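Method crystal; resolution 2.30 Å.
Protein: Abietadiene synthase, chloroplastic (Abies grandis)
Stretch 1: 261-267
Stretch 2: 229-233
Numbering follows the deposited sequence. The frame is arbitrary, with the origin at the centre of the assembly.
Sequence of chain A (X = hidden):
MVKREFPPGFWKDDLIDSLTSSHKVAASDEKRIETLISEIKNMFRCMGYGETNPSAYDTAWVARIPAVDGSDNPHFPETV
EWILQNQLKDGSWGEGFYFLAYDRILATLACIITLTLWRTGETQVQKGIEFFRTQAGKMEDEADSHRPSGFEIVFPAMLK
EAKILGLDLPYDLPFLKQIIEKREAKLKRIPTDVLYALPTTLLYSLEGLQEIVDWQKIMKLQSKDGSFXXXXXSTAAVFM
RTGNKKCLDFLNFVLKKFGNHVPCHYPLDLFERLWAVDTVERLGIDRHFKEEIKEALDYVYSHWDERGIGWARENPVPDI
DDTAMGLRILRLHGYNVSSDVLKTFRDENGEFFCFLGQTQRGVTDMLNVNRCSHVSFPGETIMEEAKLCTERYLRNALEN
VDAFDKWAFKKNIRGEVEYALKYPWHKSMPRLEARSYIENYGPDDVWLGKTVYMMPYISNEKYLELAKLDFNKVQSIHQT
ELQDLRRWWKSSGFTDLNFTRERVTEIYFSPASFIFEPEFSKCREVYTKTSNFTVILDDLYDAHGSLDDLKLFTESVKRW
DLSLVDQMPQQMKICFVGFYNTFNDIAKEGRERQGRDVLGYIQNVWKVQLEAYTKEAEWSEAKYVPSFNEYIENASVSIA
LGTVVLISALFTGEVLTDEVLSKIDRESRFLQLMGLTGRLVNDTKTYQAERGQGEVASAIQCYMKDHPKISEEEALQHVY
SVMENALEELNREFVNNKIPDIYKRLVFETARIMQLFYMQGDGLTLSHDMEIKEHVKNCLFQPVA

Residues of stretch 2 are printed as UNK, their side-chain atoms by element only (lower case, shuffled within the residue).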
# COMPACT_ATOMS: atom_id res chain seq x y z
N HIS A 261 26.23 7.54 -20.95
CA HIS A 261 24.94 8.21 -21.09
C HIS A 261 24.39 8.57 -19.70
O HIS A 261 24.97 8.19 -18.68
CB HIS A 261 23.94 7.31 -21.81
CG HIS A 261 23.63 6.04 -21.07
ND1 HIS A 261 24.39 4.90 -21.22
CD2 HIS A 261 22.69 5.76 -20.14
CE1 HIS A 261 23.93 3.96 -20.40
NE2 HIS A 261 22.90 4.46 -19.74
N VAL A 262 23.28 9.29 -19.68
CA VAL A 262 22.64 9.68 -18.43
C VAL A 262 21.13 9.53 -18.48
O VAL A 262 20.53 9.47 -19.56
CB VAL A 262 22.94 11.15 -18.09
CG1 VAL A 262 24.43 11.40 -18.09
CG2 VAL A 262 22.25 12.04 -19.09
N PRO A 263 20.48 9.43 -17.30
CA PRO A 263 19.01 9.29 -17.19
C PRO A 263 18.41 10.72 -17.15
O PRO A 263 19.14 11.70 -17.29
CB PRO A 263 18.83 8.56 -15.87
CG PRO A 263 19.97 9.12 -15.04
CD PRO A 263 21.13 9.11 -16.02
N CYS A 264 17.10 10.85 -16.94
CA CYS A 264 16.51 12.18 -16.89
C CYS A 264 16.46 12.76 -15.47
O CYS A 264 15.96 13.86 -15.26
CB CYS A 264 15.11 12.20 -17.53
SG CYS A 264 13.89 11.13 -16.79
N HIS A 265 17.00 12.00 -14.52
CA HIS A 265 17.08 12.41 -13.12
C HIS A 265 17.81 11.34 -12.33
O HIS A 265 17.61 10.14 -12.55
CB HIS A 265 15.69 12.69 -12.54
CG HIS A 265 14.67 11.67 -12.93
ND1 HIS A 265 13.32 11.97 -13.00
CD2 HIS A 265 14.78 10.37 -13.30
CE1 HIS A 265 12.65 10.90 -13.39
NE2 HIS A 265 13.52 9.92 -13.58
N TYR A 266 18.67 11.77 -11.42
CA TYR A 266 19.46 10.85 -10.61
C TYR A 266 19.97 11.62 -9.39
O TYR A 266 20.11 12.84 -9.44
CB TYR A 266 20.65 10.34 -11.44
CG TYR A 266 21.05 8.91 -11.15
CD1 TYR A 266 20.17 7.86 -11.41
CD2 TYR A 266 22.29 8.61 -10.60
CE1 TYR A 266 20.52 6.53 -11.12
CE2 TYR A 266 22.65 7.29 -10.30
CZ TYR A 266 21.76 6.26 -10.56
OH TYR A 266 22.12 4.96 -10.28
N PRO A 267 20.21 10.91 -8.28
CA PRO A 267 20.01 9.46 -8.15
C PRO A 267 18.54 9.13 -7.86
O PRO A 267 17.69 10.02 -7.82
CB PRO A 267 20.95 9.08 -7.00
CG PRO A 267 20.92 10.31 -6.13
CD PRO A 267 20.99 11.44 -7.13
N UNK A 229 17.91 20.07 -9.14
CA UNK A 229 16.74 19.20 -9.00
C UNK A 229 16.93 17.84 -9.66
O UNK A 229 16.00 17.29 -10.26
c UNK A 229 14.25 21.24 -7.88
c UNK A 229 15.48 19.87 -9.53
c UNK A 229 13.16 19.22 -8.84
c UNK A 229 14.46 19.84 -8.39
N UNK A 230 18.14 17.31 -9.54
CA UNK A 230 18.54 16.01 -10.06
C UNK A 230 18.53 15.82 -11.57
O UNK A 230 18.76 14.70 -12.04
c UNK A 230 17.71 14.90 -9.41
o UNK A 230 16.43 14.79 -10.01
N UNK A 231 18.28 16.89 -12.31
CA UNK A 231 18.23 16.81 -13.77
C UNK A 231 19.59 17.03 -14.46
O UNK A 231 20.19 18.09 -14.34
o UNK A 231 17.30 17.95 -15.71
c UNK A 231 17.22 17.83 -14.30
N UNK A 232 20.08 16.02 -15.20
CA UNK A 232 21.37 16.14 -15.90
C UNK A 232 21.39 17.23 -16.97
O UNK A 232 22.36 17.98 -17.09
c UNK A 232 20.87 13.88 -15.50
c UNK A 232 21.55 14.75 -16.50
c UNK A 232 19.60 14.63 -15.25
N UNK A 233 20.33 17.32 -17.77
CA UNK A 233 20.27 18.33 -18.82
C UNK A 233 20.23 19.72 -18.18
O UNK A 233 20.88 20.65 -18.66
c UNK A 233 19.04 18.12 -19.70
O HOH W 1 16.05 16.24 -17.09

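Position 229 carries four carbons beyond its CA, the second of them forked into two tips, and this side chain reaches no atom of stretch 1. That is the pattern of a leucine. Leu229 therefore adds no side-chain contact; what it offers is a carbonyl, used by the next residue.

Position 230 has one carbon followed by one oxygen, an unbranched two-atom side chain. Its CB points toward the other stretch, and the side-chain oxygen of position 230 lies 3.4 Å from His265 CB. The pattern fits serine. Ser230 holds phi/psi of 65/7, a left-handed turn, and Ser230 OG donates a short hydrogen bond to Leu229 O at 2.5 Å, so the hydroxyl is tied back to its own loop. The backbone does the binding: Tyr266 N donates to Ser230 O at 3.0 Å with an angle of 150°, and His265 CA approaches the same Ser230 O at 3.0 Å in a CA-H...O contact. One carbonyl thus receives two neighbouring hydrogens of an extended chain.

Position 231 again shows one carbon and one oxygen, but here CB points away from stretch 1, and the oxygen reaches across only through water: the side-chain oxygen of position 231 donates to the oxygen of water 1 at 2.5 Å, and the oxygen of water 1 donates to Cys264 O at 3.0 Å. This is another serine. With chi1 at 170° (t), Ser231 sits at the N-cap, its side chain capping a backbone N just past the stretch.

Position 232 has three carbons that close a ring onto the backbone N. Its CB lies 3.8 Å from Val262 CG2, and two further ring carbons of position 232 lie 3.3 Å from Pro263 O and 3.7 Å from Cys264 C, so one small ring touches three successive residues, Val262 through its side chain and Pro263 and Cys264 through their backbone. It can only be proline. Pro232 opens the helix, where the lack of an N-H costs nothing in helical hydrogen bonding.

Position 233 bears a single carbon, out of contact with stretch 1, hence alanine. Ala233 continues the helix and takes no part in the contact.

The rule is economical. A turn carbonyl fixes the register at His265 and Tyr266, a proline at the helix start packs against Val262 to His265, and the cap serine between them, facing away, is linked by water to Cys264. The direct hydrogen bond joins backbone to backbone, while the side chains of His265 and Tyr266 lead away from the contact at their ends.

Stretch 2 (229-233) LSSPA
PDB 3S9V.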